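Local coordinates for protein transcriptional regulator AefR (Pseudomonas syringae pv. tomato, PDB 3CDL) that probably acts as a TetR-family transcriptional regulator that binds cis-regulatory DNA through an N-terminal helix-turn-helix domain, at residues B[58-63]-B[107-112]; B[26-31]-B[51-56]; B[18-23]-B[36-41]. All blocks are in the same frame, centred on the assembly; numbering follows the deposited sequence.

Contact 1. Residues B[58-63]-B[107-112]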
# COMPACT_ATOMS: atom_id res chain seq x y z
N ALA B 58 11.34 7.78 -15.21
CA ALA B 58 11.12 9.13 -14.68
C ALA B 58 9.75 9.65 -15.10
O ALA B 58 9.06 10.26 -14.30
CB ALA B 58 12.20 10.09 -15.15
N GLU B 59 9.37 9.36 -16.34
CA GLU B 59 8.13 9.84 -16.92
C GLU B 59 6.93 9.13 -16.32
O GLU B 59 5.93 9.75 -15.98
CB GLU B 59 8.13 9.65 -18.43
CG GLU B 59 7.66 10.86 -19.24
CD GLU B 59 6.19 11.16 -19.08
OE1 GLU B 59 5.41 10.87 -20.01
OE2 GLU B 59 5.81 11.71 -18.03
N MSE B 60 7.04 7.81 -16.21
CA MSE B 60 6.03 6.99 -15.55
C MSE B 60 5.76 7.40 -14.11
O MSE B 60 4.61 7.42 -13.66
CB MSE B 60 6.47 5.54 -15.57
CG MSE B 60 5.97 4.77 -16.75
SE MSE B 60 6.87 3.06 -16.94
CE MSE B 60 6.99 2.43 -15.11
N LEU B 61 6.82 7.73 -13.37
CA LEU B 61 6.70 8.21 -12.00
C LEU B 61 5.89 9.51 -11.97
O LEU B 61 4.84 9.56 -11.33
CB LEU B 61 8.10 8.40 -11.40
CG LEU B 61 8.31 8.21 -9.90
CD1 LEU B 61 7.90 6.81 -9.45
CD2 LEU B 61 9.77 8.49 -9.54
N GLN B 62 6.37 10.54 -12.67
CA GLN B 62 5.67 11.83 -12.79
C GLN B 62 4.17 11.62 -12.97
O GLN B 62 3.37 12.27 -12.32
CB GLN B 62 6.21 12.67 -13.95
CG GLN B 62 7.74 12.89 -14.02
CD GLN B 62 8.31 13.75 -12.89
OE1 GLN B 62 8.65 14.92 -13.09
NE2 GLN B 62 8.43 13.17 -11.69
N ARG B 63 3.83 10.70 -13.87
CA ARG B 63 2.44 10.37 -14.23
C ARG B 63 1.64 9.75 -13.10
O ARG B 63 0.42 9.84 -13.09
CB ARG B 63 2.43 9.39 -15.38
CG ARG B 63 2.62 9.98 -16.73
CD ARG B 63 2.35 8.93 -17.77
NE ARG B 63 2.84 9.32 -19.09
CZ ARG B 63 2.31 8.91 -20.23
NH1 ARG B 63 1.27 8.10 -20.23
NH2 ARG B 63 2.83 9.33 -21.38
N ARG B 107 0.93 -0.36 -10.83
CA ARG B 107 1.47 -1.69 -10.60
C ARG B 107 2.92 -1.82 -11.07
O ARG B 107 3.82 -2.17 -10.29
CB ARG B 107 0.62 -2.74 -11.30
CG ARG B 107 -0.29 -3.51 -10.39
CD ARG B 107 -1.14 -4.50 -11.17
NE ARG B 107 -2.04 -3.81 -12.11
CZ ARG B 107 -3.36 -3.69 -11.94
NH1 ARG B 107 -3.95 -4.24 -10.88
NH2 ARG B 107 -4.10 -3.05 -12.84
N VAL B 108 3.17 -1.53 -12.35
CA VAL B 108 4.55 -1.60 -12.82
C VAL B 108 5.50 -0.66 -12.06
O VAL B 108 6.62 -1.05 -11.82
CB VAL B 108 4.74 -1.63 -14.41
CG1 VAL B 108 3.52 -2.21 -15.10
CG2 VAL B 108 5.07 -0.29 -14.98
N VAL B 109 5.04 0.52 -11.62
CA VAL B 109 5.95 1.46 -10.92
C VAL B 109 6.30 1.01 -9.50
O VAL B 109 7.48 0.99 -9.12
CB VAL B 109 5.43 2.94 -10.93
CG1 VAL B 109 6.36 3.83 -10.14
CG2 VAL B 109 5.36 3.47 -12.34
N VAL B 110 5.27 0.65 -8.74
CA VAL B 110 5.44 -0.03 -7.48
C VAL B 110 6.27 -1.31 -7.63
O VAL B 110 7.18 -1.57 -6.84
CB VAL B 110 4.09 -0.36 -6.84
CG1 VAL B 110 4.29 -1.13 -5.51
CG2 VAL B 110 3.30 0.92 -6.61
N GLY B 111 5.94 -2.10 -8.65
CA GLY B 111 6.71 -3.31 -8.92
C GLY B 111 8.16 -3.01 -9.21
O GLY B 111 9.06 -3.79 -8.86
N ALA B 112 8.41 -1.89 -9.86
CA ALA B 112 9.77 -1.54 -10.21
C ALA B 112 10.51 -0.93 -9.03
O ALA B 112 11.73 -0.95 -9.00
CB ALA B 112 9.82 -0.63 -11.46

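Contact 2. Residues B[26-31]-B[51-56]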
# COMPACT_ATOMS: atom_id res chain seq x y z
N GLY B 26 9.26 -7.86 -16.48
CA GLY B 26 9.87 -7.17 -15.35
C GLY B 26 10.63 -5.98 -15.90
O GLY B 26 10.91 -5.92 -17.09
N PHE B 27 10.97 -5.05 -15.02
CA PHE B 27 11.59 -3.80 -15.44
C PHE B 27 13.04 -3.93 -15.96
O PHE B 27 13.33 -3.50 -17.08
CB PHE B 27 11.51 -2.76 -14.31
CG PHE B 27 12.17 -1.46 -14.66
CD1 PHE B 27 11.49 -0.50 -15.42
CD2 PHE B 27 13.48 -1.21 -14.28
CE1 PHE B 27 12.09 0.69 -15.78
CE2 PHE B 27 14.10 -0.03 -14.64
CZ PHE B 27 13.40 0.93 -15.39
N GLU B 28 13.93 -4.48 -15.14
CA GLU B 28 15.38 -4.50 -15.42
C GLU B 28 15.79 -5.41 -16.57
O GLU B 28 16.71 -5.08 -17.31
CB GLU B 28 16.21 -4.82 -14.17
CG GLU B 28 16.75 -3.57 -13.39
CD GLU B 28 18.01 -2.90 -14.03
OE1 GLU B 28 18.07 -2.74 -15.28
OE2 GLU B 28 18.94 -2.51 -13.29
N ILE B 29 15.12 -6.55 -16.72
CA ILE B 29 15.39 -7.45 -17.86
C ILE B 29 14.77 -6.98 -19.20
O ILE B 29 15.13 -7.50 -20.26
CB ILE B 29 15.00 -8.94 -17.60
CG1 ILE B 29 13.54 -9.21 -17.98
CG2 ILE B 29 15.35 -9.36 -16.17
CD1 ILE B 29 13.21 -10.68 -18.20
N THR B 30 13.86 -6.01 -19.15
CA THR B 30 13.20 -5.49 -20.35
C THR B 30 14.09 -4.46 -21.04
O THR B 30 14.54 -3.51 -20.42
CB THR B 30 11.88 -4.81 -20.01
OG1 THR B 30 11.05 -5.74 -19.31
CG2 THR B 30 11.16 -4.36 -21.28
N SER B 31 14.32 -4.65 -22.33
CA SER B 31 15.17 -3.76 -23.10
C SER B 31 14.38 -2.82 -24.02
O SER B 31 13.24 -3.09 -24.41
CB SER B 31 16.13 -4.59 -23.93
OG SER B 31 15.41 -5.40 -24.83
N PRO B 51 15.78 8.64 -23.97
CA PRO B 51 17.17 8.23 -24.20
C PRO B 51 17.63 7.04 -23.33
O PRO B 51 18.71 6.51 -23.56
CB PRO B 51 17.98 9.49 -23.86
CG PRO B 51 16.98 10.59 -23.75
CD PRO B 51 15.71 9.95 -23.32
N SER B 52 16.82 6.64 -22.36
CA SER B 52 17.14 5.52 -21.47
C SER B 52 15.93 5.12 -20.63
O SER B 52 15.00 5.91 -20.47
CB SER B 52 18.31 5.87 -20.54
OG SER B 52 18.00 6.98 -19.73
N LYS B 53 15.97 3.90 -20.11
CA LYS B 53 14.96 3.41 -19.15
C LYS B 53 14.76 4.30 -17.89
O LYS B 53 13.62 4.49 -17.45
CB LYS B 53 15.27 1.97 -18.74
CG LYS B 53 15.29 0.98 -19.91
CD LYS B 53 15.94 -0.35 -19.52
CE LYS B 53 15.17 -1.02 -18.41
NZ LYS B 53 15.67 -2.39 -18.17
N GLU B 54 15.85 4.85 -17.34
CA GLU B 54 15.78 5.93 -16.34
C GLU B 54 14.83 7.05 -16.76
O GLU B 54 13.89 7.38 -16.04
CB GLU B 54 17.17 6.55 -16.06
CG GLU B 54 18.02 5.84 -15.00
CD GLU B 54 18.95 6.80 -14.23
OE1 GLU B 54 18.52 7.95 -13.93
OE2 GLU B 54 20.11 6.40 -13.89
N GLU B 55 15.07 7.64 -17.94
CA GLU B 55 14.27 8.76 -18.44
C GLU B 55 12.83 8.33 -18.70
O GLU B 55 11.91 9.14 -18.66
CB GLU B 55 14.90 9.35 -19.70
CG GLU B 55 14.93 10.89 -19.75
CD GLU B 55 13.92 11.53 -20.73
OE1 GLU B 55 12.81 10.98 -20.91
OE2 GLU B 55 14.23 12.59 -21.32
N LEU B 56 12.63 7.04 -18.95
CA LEU B 56 11.31 6.49 -19.20
C LEU B 56 10.60 6.21 -17.87
O LEU B 56 9.41 6.53 -17.70
CB LEU B 56 11.42 5.22 -20.06
CG LEU B 56 10.24 4.27 -20.24
CD1 LEU B 56 9.02 4.93 -20.94
CD2 LEU B 56 10.73 3.06 -21.00

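Contact 3. Residues B[18-23]-B[36-41]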
# COMPACT_ATOMS: atom_id res chain seq x y z
N ALA B 18 5.82 0.04 -22.77
CA ALA B 18 6.74 -0.05 -21.64
C ALA B 18 6.05 -0.69 -20.44
O ALA B 18 6.62 -1.54 -19.75
CB ALA B 18 7.31 1.32 -21.29
N ILE B 19 4.80 -0.29 -20.22
CA ILE B 19 4.00 -0.78 -19.12
C ILE B 19 3.77 -2.27 -19.28
O ILE B 19 4.04 -3.07 -18.37
CB ILE B 19 2.67 0.00 -19.03
CG1 ILE B 19 2.97 1.46 -18.63
CG2 ILE B 19 1.67 -0.68 -18.10
CD1 ILE B 19 1.75 2.30 -18.45
N ALA B 20 3.29 -2.63 -20.47
CA ALA B 20 3.01 -4.00 -20.86
C ALA B 20 4.25 -4.87 -20.71
O ALA B 20 4.20 -5.90 -20.03
CB ALA B 20 2.52 -4.03 -22.28
N GLU B 21 5.35 -4.45 -21.33
CA GLU B 21 6.59 -5.21 -21.26
C GLU B 21 7.15 -5.31 -19.84
O GLU B 21 7.56 -6.39 -19.44
CB GLU B 21 7.66 -4.67 -22.22
CG GLU B 21 7.47 -5.03 -23.71
CD GLU B 21 7.55 -6.54 -24.04
OE1 GLU B 21 6.95 -6.95 -25.07
OE2 GLU B 21 8.21 -7.30 -23.30
N PHE B 22 7.17 -4.20 -19.10
CA PHE B 22 7.66 -4.22 -17.71
C PHE B 22 6.72 -5.07 -16.86
O PHE B 22 7.12 -5.62 -15.83
CB PHE B 22 7.74 -2.82 -17.09
CG PHE B 22 8.72 -1.90 -17.74
CD1 PHE B 22 8.45 -0.54 -17.80
CD2 PHE B 22 9.90 -2.37 -18.28
CE1 PHE B 22 9.35 0.34 -18.42
CE2 PHE B 22 10.82 -1.49 -18.91
CZ PHE B 22 10.54 -0.14 -18.98
N GLY B 23 5.47 -5.15 -17.28
CA GLY B 23 4.51 -5.99 -16.60
C GLY B 23 4.80 -7.44 -16.94
O GLY B 23 4.57 -8.33 -16.13
N ALA B 36 10.44 -1.44 -28.26
CA ALA B 36 10.26 -0.98 -29.66
C ALA B 36 9.56 -2.01 -30.55
O ALA B 36 8.71 -1.65 -31.37
CB ALA B 36 11.61 -0.59 -30.25
N ALA B 37 9.90 -3.28 -30.34
CA ALA B 37 9.26 -4.43 -30.97
C ALA B 37 7.76 -4.46 -30.77
O ALA B 37 7.03 -4.94 -31.65
CB ALA B 37 9.86 -5.71 -30.46
N ARG B 38 7.29 -3.98 -29.62
CA ARG B 38 5.87 -4.05 -29.31
C ARG B 38 5.16 -2.70 -29.37
O ARG B 38 3.94 -2.65 -29.46
CB ARG B 38 5.61 -4.79 -27.98
CG ARG B 38 4.96 -3.98 -26.86
CD ARG B 38 4.63 -4.88 -25.69
NE ARG B 38 3.23 -5.31 -25.68
CZ ARG B 38 2.71 -6.16 -24.80
NH1 ARG B 38 3.47 -6.72 -23.87
NH2 ARG B 38 1.42 -6.47 -24.86
N ALA B 39 5.92 -1.61 -29.34
CA ALA B 39 5.36 -0.32 -29.70
C ALA B 39 5.10 -0.35 -31.20
O ALA B 39 4.38 0.49 -31.73
CB ALA B 39 6.30 0.80 -29.33
N GLU B 40 5.68 -1.37 -31.86
CA GLU B 40 5.78 -1.51 -33.33
C GLU B 40 6.46 -0.28 -33.96
O GLU B 40 6.01 0.28 -34.95
CB GLU B 40 4.42 -1.86 -33.96
CG GLU B 40 3.89 -3.23 -33.49
CD GLU B 40 2.65 -3.70 -34.34
OE1 GLU B 40 1.53 -3.88 -33.70
OE2 GLU B 40 2.80 -3.88 -35.63
N VAL B 41 7.59 0.08 -33.35
CA VAL B 41 8.33 1.30 -33.67
C VAL B 41 9.84 0.98 -33.87
O VAL B 41 10.29 -0.15 -33.56
CB VAL B 41 8.08 2.36 -32.54
CG1 VAL B 41 9.04 2.16 -31.39
CG2 VAL B 41 8.15 3.76 -33.08

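Contact 1. Residues B[58-63]-B[107-112]
Leu-61 and Val-109 mark the place where two helical segments, 58-63 and 107-112, come nearest, their CA atoms 6.9 Å apart. The segment axes approach to 10.2 Å and cross at -118°, closer to perpendicular than to antiparallel, so the contact is confined to a short patch and is made wholly by apolar side chains. Val-109 stands at its centre and divides its two methyls between neighbouring residues of the other helix. Its CG1, anti to the backbone N (chi1 177°), meets Leu-61 CD1 at 3.4 Å, the two side chains crossing at about a right angle. The other methyl, CG2, serves selenomethionine Met-60, which slides past the valine in the opposite direction and brings CE to 3.4 Å from it. A bend about the last torsion, chi3 41°, turns this same CE to Val-108 as well, where it lies 3.3 Å from CG2; one terminal methyl thus touches CG2 of two successive valines. The patch sets helix 53-64, which follows the predicted helix-turn-helix and in TetR proteins links the DNA-binding and C-terminal domains, against helix 100-114 of the C-terminal domain. Phe-22 and Ile-19 of helix 9-24 pack on Met-60 and Val-108 respectively, Trp-123 of helix 117-125 packs on Leu-61, and His-115 of the second subunit hydrogen-bonds Gly-111 O.

Contact 2. Residues B[26-31]-B[51-56]
Lys-53 runs its side chain past the ring of Phe-27 in the opposite direction and delivers its ammonium group to the backbone of the loop. CE rides over one face of the ring, offset toward the rim, in a CH-pi contact 4.2 Å from the centroid of Phe-27. Nearer the lysine backbone, CB touches the ring atom CZ at 4.0 Å. Beyond CE, NZ is still over the same ring, a cation-pi pair with 4.8 Å to the Phe-27 centroid. The chain bends at chi3 (61°), and NZ reaches two carbonyls of the turn, hydrogen-bonding Phe-27 O at 2.8 Å and Thr-30 O also at 2.8 Å. In both bonds the donor is tilted by about 20° from the carbonyl plane. This loop links helix 9-24 to helix 32-39, the first helix of the predicted helix-turn-helix, so a residue from the first turn of helix 53-64 fastens the entrance to the motif. Glu-28 approaches from the exposed side, where its OE1 forms a long salt bridge of 3.8 Å to Lys-53 NZ, probably adding to the electrostatic hold on the ammonium. The Phe-27 ring also meets that of Phe-22 in helix 9-24, and Met-32 packs on Lys-53.

Contact 3. Residues B[18-23]-B[36-41]
Ala-20 and Glu-21, successive residues of helix 9-24, receive the long side chain of Arg-38 from the end of helix 32-39. The backbones stay well apart, with 8.2 Å between the CA atoms of Glu-21 and Arg-38, and the arginine bridges the interval. The closely packed part takes in both residues; Ala-20 CB sits over the centre of one face of the guanidinium, 3.3 Å from Arg-38 CZ. A turn at chi3 (-98°) swings the guanidinium aside from the preceding methylenes and lets it lie with this face against the methyl. The aliphatic part of the arginine is held by Glu-21: Arg-38 CD lies 3.5 Å from CG and 3.2 Å from OE1 of that glutamate. Both partners belong to the three-helix DNA-binding domain of the TetR family, and Arg-38 stands within the predicted helix-turn-helix, close to the turn that leads into helix 43-49. The contact therefore ties the first helix of that motif to the helix that precedes it. Its polar side is looser. Glu-21 OE1 and Arg-38 NH1 form only a long salt bridge of 3.7 Å, with the carboxylate and guanidinium planes 68° apart and the two side chains passing obliquely. The stronger partner of this exposed arginine is Asp-24, one turn further along helix 9-24, whose OD2 makes a salt bridge with NH1, while Ala-17 packs against Arg-38 from one turn before Ala-20.

The three contacts lie on the same side of the chain's centre. Contacts 2 and 3 have centres about 11 Å apart and alternate along the chain, in the order 18-23, 26-31, 36-41 and 51-56, which interlaces them within the TetR-type DNA-binding domain. Contact 1 comes later in the sequence; its centre is about 11 Å from that of contact 2, with which it shares helix 53-64, and about 15 Å from that of contact 3. Phe-22, on segment 18-23 of contact 3, touches Met-60 of contact 1 and Phe-27 and Leu-56 of contact 2. Packing is thus continuous from the predicted helix-turn-helix to helix 100-114, a route by which the C-terminal domain could influence DNA binding.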